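Side-chain contacts in aerobactin synthase IucA (Klebsiella pneumoniae subsp. pneumoniae, PDB 5JM8), which probably joins citrate to acetylated hydroxylysine at the expense of ATP during biosynthesis of the siderophore aerobactin: residues A83-S86 / R87-D91; Q212-N215 / E216-D219; P455-A458 / G459-T463. All coordinates share one frame; numbering follows the deposited sequence.

Interaction 1 (A83-S86 / R87-D91); sequences ATLS and RLIVD
Ala83 O accepts two weak hydrogen bonds. One comes from Arg87 N, 3.3 Å away, one helical turn on. The other comes from His108 NE2 of helix 101-124. The next three carbonyls make the same i to i+4 bond without that weakness. Leu88 N reaches Thr84 O at 2.9 Å. Ile89 N bonds to Leu85 O and Val90 N to Ser86 O. Side-chain carbons of the following turn also come close to two of these oxygens. Val90 CG2 comes to 3.1 Å from Ser86 O, and Ile89 CG1 to 3.2 Å from Leu85 O.

Thr84 and Leu88 lie side by side and point the same way. Their methyls Thr84 CG2 and Leu88 CD1 are 4.0 Å apart. With chi1 at -58°, Thr84 keeps OG1 beside its own N, where it bonds to Asp81 OD1, and leaves CG2 for the leucine. Leu85 CD1 and Ile89 CD1 make a looser pair at 4.4 Å. Ser86 OG stands between its own N and carbonyl carbon, at a chi1 of 52°. From there it is hydrogen-bonded to Phe82 O and His108 NE2.

Leu85 and Ile89 pack against helix 14-26 and the neighbouring sheet, with Phe19, Leu20 and Leu50 among the residues they touch. The buried Ser86 hydroxyl is satisfied by Phe82 O and His108 NE2, so this polar group is accommodated in an otherwise largely apolar setting. His108 NE2 bonds to that hydroxyl and only weakly to Ala83 O. Helix 101-124 is therefore joined to this helix by polar bonds as well as by contacts such as Val90 on Cys104.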
# COMPACT_ATOMS: atom_id res chain seq x y z
N ALA A 83 -13.17 -43.92 13.45
CA ALA A 83 -14.49 -44.07 14.03
C ALA A 83 -14.58 -45.36 14.84
O ALA A 83 -15.23 -45.41 15.88
CB ALA A 83 -15.56 -44.06 12.94
N THR A 84 -13.91 -46.41 14.36
CA THR A 84 -13.91 -47.69 15.04
C THR A 84 -13.07 -47.64 16.32
O THR A 84 -13.59 -47.88 17.41
CB THR A 84 -13.37 -48.83 14.13
OG1 THR A 84 -14.17 -48.92 12.94
CG2 THR A 84 -13.40 -50.17 14.85
N LEU A 85 -11.79 -47.32 16.18
CA LEU A 85 -10.86 -47.36 17.32
C LEU A 85 -11.29 -46.43 18.45
O LEU A 85 -11.05 -46.71 19.63
CB LEU A 85 -9.43 -47.02 16.88
CG LEU A 85 -9.13 -45.66 16.24
CD1 LEU A 85 -8.91 -44.55 17.27
CD2 LEU A 85 -7.91 -45.78 15.34
N SER A 86 -11.92 -45.31 18.10
CA SER A 86 -12.40 -44.35 19.08
C SER A 86 -13.60 -44.90 19.84
O SER A 86 -13.72 -44.70 21.05
CB SER A 86 -12.79 -43.04 18.39
OG SER A 86 -13.67 -43.29 17.32
N ARG A 87 -14.49 -45.57 19.13
CA ARG A 87 -15.63 -46.24 19.75
C ARG A 87 -15.15 -47.33 20.70
O ARG A 87 -15.70 -47.51 21.78
CB ARG A 87 -16.56 -46.83 18.69
CG ARG A 87 -17.77 -47.55 19.27
CD ARG A 87 -18.67 -48.11 18.19
NE ARG A 87 -18.00 -49.12 17.37
CZ ARG A 87 -17.85 -50.39 17.72
NH1 ARG A 87 -18.32 -50.84 18.88
NH2 ARG A 87 -17.23 -51.23 16.90
N LEU A 88 -14.12 -48.06 20.28
CA LEU A 88 -13.56 -49.14 21.09
C LEU A 88 -12.98 -48.58 22.38
O LEU A 88 -13.17 -49.16 23.45
CB LEU A 88 -12.49 -49.91 20.32
CG LEU A 88 -12.97 -50.76 19.14
CD1 LEU A 88 -11.78 -51.34 18.37
CD2 LEU A 88 -13.89 -51.88 19.61
N ILE A 89 -12.28 -47.46 22.28
CA ILE A 89 -11.67 -46.83 23.45
C ILE A 89 -12.73 -46.26 24.38
O ILE A 89 -12.57 -46.32 25.60
CB ILE A 89 -10.68 -45.72 23.04
CG1 ILE A 89 -9.47 -46.33 22.34
CG2 ILE A 89 -10.21 -44.94 24.26
CD1 ILE A 89 -8.58 -45.32 21.64
N VAL A 90 -13.79 -45.70 23.82
CA VAL A 90 -14.88 -45.18 24.65
C VAL A 90 -15.59 -46.33 25.37
O VAL A 90 -16.05 -46.17 26.50
CB VAL A 90 -15.90 -44.38 23.81
CG1 VAL A 90 -17.13 -44.02 24.63
CG2 VAL A 90 -15.25 -43.11 23.26
N ASP A 91 -15.68 -47.48 24.72
CA ASP A 91 -16.27 -48.66 25.34
C ASP A 91 -15.41 -49.14 26.51
O ASP A 91 -15.93 -49.52 27.56
CB ASP A 91 -16.45 -49.79 24.32
CG ASP A 91 -16.93 -51.08 24.96
OD1 ASP A 91 -18.13 -51.19 25.27
OD2 ASP A 91 -16.09 -51.99 25.15

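Interaction 2 (Q212-N215 / E216-D219); sequences QLLN and ELSD
A short 3-10 segment closes here, with the carbonyls of Leu213 and Leu214 accepting the backbone N-H groups of Glu216 and Leu217, in the loop between helix 198-209 and strand 221-226. Glu216 N donates to Leu213 O at 3.0 Å. Leu217 N donates to Leu214 O at 3.1 Å, although the place of that oxygen is less sure. Leu214 and Leu217 run side by side in the same direction, with CD2 of Leu214 3.8 Å from CD2 of Leu217.

Asn215 and Glu216 lie obliquely across each other, their amide and carboxylate planes 77° apart. Asn215 CG stands between its own N and carbonyl carbon (chi1 56°). This brings OD1 of Asn215 to 3.4 Å from CG of Glu216, a contact with the aliphatic part of the chain. The Glu216 chain bends at chi2, and OE2 forms a salt bridge with Lys250 of strand 249-255.

The second subunit, another copy of the protein, touches both leucines; Leu214 also packs on Leu223 of strand 221-226. Arg204 of the second subunit packs on Leu214 and its Thr203 on Leu217, while Gln200 NE2 of that subunit bonds to Leu217 O. An i to i+3 backbone bond followed by a second, less certain one, with Leu214 and Leu217 side by side, is typical of a 3-10 turn, here placed at a subunit interface.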
# COMPACT_ATOMS: atom_id res chain seq x y z
N GLN A 212 -22.66 4.66 7.66
CA GLN A 212 -23.90 4.92 6.95
C GLN A 212 -25.13 4.68 7.82
O GLN A 212 -26.26 4.91 7.39
CB GLN A 212 -23.99 4.07 5.67
CG GLN A 212 -24.14 2.57 5.89
CD GLN A 212 -22.82 1.85 6.07
OE1 GLN A 212 -21.78 2.46 6.29
NE2 GLN A 212 -22.85 0.52 5.97
N LEU A 213 -24.91 4.21 9.05
CA LEU A 213 -25.99 4.00 10.00
C LEU A 213 -26.10 5.16 10.98
O LEU A 213 -26.92 5.12 11.91
CB LEU A 213 -25.78 2.70 10.78
CG LEU A 213 -25.93 1.38 10.02
CD1 LEU A 213 -25.70 0.22 10.96
CD2 LEU A 213 -27.30 1.27 9.36
N LEU A 214 -25.29 6.18 10.79
CA LEU A 214 -25.28 7.31 11.70
C LEU A 214 -26.55 8.14 11.56
O LEU A 214 -26.82 8.99 12.41
CB LEU A 214 -24.04 8.17 11.47
CG LEU A 214 -22.72 7.57 11.97
CD1 LEU A 214 -21.54 8.43 11.56
CD2 LEU A 214 -22.74 7.38 13.49
N ASN A 215 -27.33 7.89 10.52
CA ASN A 215 -28.61 8.56 10.36
C ASN A 215 -29.62 8.10 11.42
O ASN A 215 -30.73 8.62 11.50
CB ASN A 215 -29.19 8.34 8.95
CG ASN A 215 -29.33 6.87 8.60
OD1 ASN A 215 -29.23 5.99 9.45
ND2 ASN A 215 -29.56 6.59 7.32
N GLU A 216 -29.20 7.12 12.22
CA GLU A 216 -30.03 6.58 13.30
C GLU A 216 -29.47 6.93 14.68
O GLU A 216 -29.97 6.45 15.69
CB GLU A 216 -30.14 5.06 13.16
CG GLU A 216 -30.96 4.60 11.98
CD GLU A 216 -32.42 5.01 12.09
OE1 GLU A 216 -32.88 5.29 13.21
OE2 GLU A 216 -33.10 5.04 11.04
N LEU A 217 -28.44 7.78 14.71
CA LEU A 217 -27.81 8.15 15.97
C LEU A 217 -28.39 9.44 16.53
O LEU A 217 -28.43 10.46 15.84
CB LEU A 217 -26.29 8.28 15.79
CG LEU A 217 -25.47 8.58 17.05
CD1 LEU A 217 -25.55 7.44 18.05
CD2 LEU A 217 -24.02 8.87 16.69
N SER A 218 -28.84 9.40 17.78
CA SER A 218 -29.36 10.59 18.44
C SER A 218 -29.03 10.55 19.93
O SER A 218 -28.41 9.61 20.42
CB SER A 218 -30.87 10.71 18.23
OG SER A 218 -31.57 9.83 19.09
N ASP A 219 -29.47 11.58 20.65
CA ASP A 219 -29.18 11.70 22.08
C ASP A 219 -29.72 10.50 22.84
O ASP A 219 -29.04 9.96 23.72
CB ASP A 219 -29.78 12.98 22.65
CG ASP A 219 -29.11 14.23 22.11
OD1 ASP A 219 -27.94 14.15 21.68
OD2 ASP A 219 -29.76 15.30 22.11

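Interaction 3 (P455-A458 / G459-T463); sequences PHAA and GWLDT
Leu461 and Trp460 both direct their backbone N-H groups at Ala457 O. The bond from Leu461 N is 3.0 Å long, with an N-H...O angle of 157°. The bond from Trp460 N to Ala457 O is equally long but weak, since its N-H...O angle is only 131°. Leu461 CD1 also presses on this oxygen, 3.1 Å from Ala457 O. The same methyl meets Ala457 CB at 4.0 Å. One residue further on, Asp462 N bonds to Ala458 O at 3.0 Å.

Ala457 O thus accepts from i+3 and i+4 together, as a 3-10 segment passes into the alpha-helix 458-462. The 3-10 side of the junction is closed by Ala458 N, which donates to Pro455 O. A water bridges the start of the helix: it donates to His456 O at 2.6 Å and accepts a weak bond from Trp460 N.

Side chains of the junction contact neighbouring parts of the fold. CG of Trp460 is anti to the backbone N (chi1 -176°), and this carries the indole away from Ala457. NE1 then bonds to Thr309 OG1, and the Trp460 side chain touches Leu306 of helix 294-306 and Trp312 of helix 310-318. Leu461 touches Leu306 too. Before the junction in the chain, His456 NE2 bonds to Glu417 O, and the His456 ring stacks with that of His526.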
# COMPACT_ATOMS: atom_id res chain seq x y z
N PRO A 455 -1.81 -12.47 46.37
CA PRO A 455 -1.97 -11.71 47.61
C PRO A 455 -1.06 -10.49 47.68
O PRO A 455 -1.47 -9.47 48.23
CB PRO A 455 -1.59 -12.73 48.69
CG PRO A 455 -1.93 -14.05 48.09
CD PRO A 455 -1.61 -13.91 46.63
N HIS A 456 0.14 -10.58 47.10
CA HIS A 456 1.11 -9.49 47.19
C HIS A 456 0.87 -8.42 46.13
O HIS A 456 1.70 -7.53 45.93
CB HIS A 456 2.54 -10.03 47.09
CG HIS A 456 2.81 -10.85 45.87
ND1 HIS A 456 2.44 -12.17 45.75
CD2 HIS A 456 3.43 -10.53 44.71
CE1 HIS A 456 2.82 -12.63 44.58
NE2 HIS A 456 3.42 -11.66 43.92
N ALA A 457 -0.27 -8.50 45.44
CA ALA A 457 -0.74 -7.42 44.58
C ALA A 457 -1.79 -6.60 45.30
O ALA A 457 -2.28 -5.59 44.78
CB ALA A 457 -1.30 -7.98 43.28
N ALA A 458 -2.14 -7.02 46.51
CA ALA A 458 -3.25 -6.44 47.26
C ALA A 458 -3.11 -4.93 47.50
O ALA A 458 -4.08 -4.19 47.34
CB ALA A 458 -3.39 -7.16 48.59
N GLY A 459 -1.92 -4.49 47.87
CA GLY A 459 -1.70 -3.08 48.16
C GLY A 459 -1.85 -2.22 46.92
O GLY A 459 -2.18 -1.03 47.01
N TRP A 460 -1.59 -2.82 45.77
CA TRP A 460 -1.69 -2.13 44.49
C TRP A 460 -3.14 -2.02 44.05
O TRP A 460 -3.57 -1.00 43.51
CB TRP A 460 -0.86 -2.87 43.45
CG TRP A 460 -0.79 -2.21 42.11
CD1 TRP A 460 -0.96 -0.89 41.83
CD2 TRP A 460 -0.54 -2.86 40.86
NE1 TRP A 460 -0.83 -0.67 40.48
CE2 TRP A 460 -0.56 -1.86 39.87
CE3 TRP A 460 -0.29 -4.18 40.49
CZ2 TRP A 460 -0.35 -2.15 38.52
CZ3 TRP A 460 -0.07 -4.46 39.15
CH2 TRP A 460 -0.11 -3.45 38.18
N LEU A 461 -3.91 -3.09 44.28
CA LEU A 461 -5.33 -3.10 43.97
C LEU A 461 -6.10 -2.13 44.87
O LEU A 461 -7.16 -1.62 44.48
CB LEU A 461 -5.90 -4.51 44.13
CG LEU A 461 -5.83 -5.43 42.90
CD1 LEU A 461 -4.39 -5.66 42.46
CD2 LEU A 461 -6.53 -6.75 43.19
N ASP A 462 -5.58 -1.89 46.07
CA ASP A 462 -6.17 -0.92 46.99
C ASP A 462 -6.24 0.46 46.35
O ASP A 462 -7.19 1.22 46.59
CB ASP A 462 -5.36 -0.83 48.29
CG ASP A 462 -5.83 -1.79 49.36
OD1 ASP A 462 -7.02 -2.19 49.35
OD2 ASP A 462 -5.01 -2.14 50.24
N THR A 463 -5.23 0.78 45.55
CA THR A 463 -5.10 2.11 44.95
C THR A 463 -6.28 2.43 44.04
O THR A 463 -6.60 3.60 43.82
CB THR A 463 -3.79 2.23 44.15
OG1 THR A 463 -3.79 1.28 43.08
CG2 THR A 463 -2.59 1.98 45.05
O HOH W 1 0.74 -5.15 46.11

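The three contacts follow one another along the chain and do not touch. Centres of interactions 1 and 2 are about 56 Å apart, those of 1 and 3 about 51 Å, and those of 2 and 3 about 43 Å. Interactions 1 and 3 lie on opposite sides of the chain's centre. Interaction 1 is within helix 82-96, which follows the N-terminal five-stranded sheet. Interaction 2 belongs to the IucA/IucC family region and faces another subunit. Interaction 3 belongs to the FhuF-like region, as do the magnesium ligands Gln429, Asn430 and Asp447. The three contacts therefore lie in separate parts: a helix packed on the N-terminal sheet, a subunit-interface loop, and a 3-10 to alpha-helix junction.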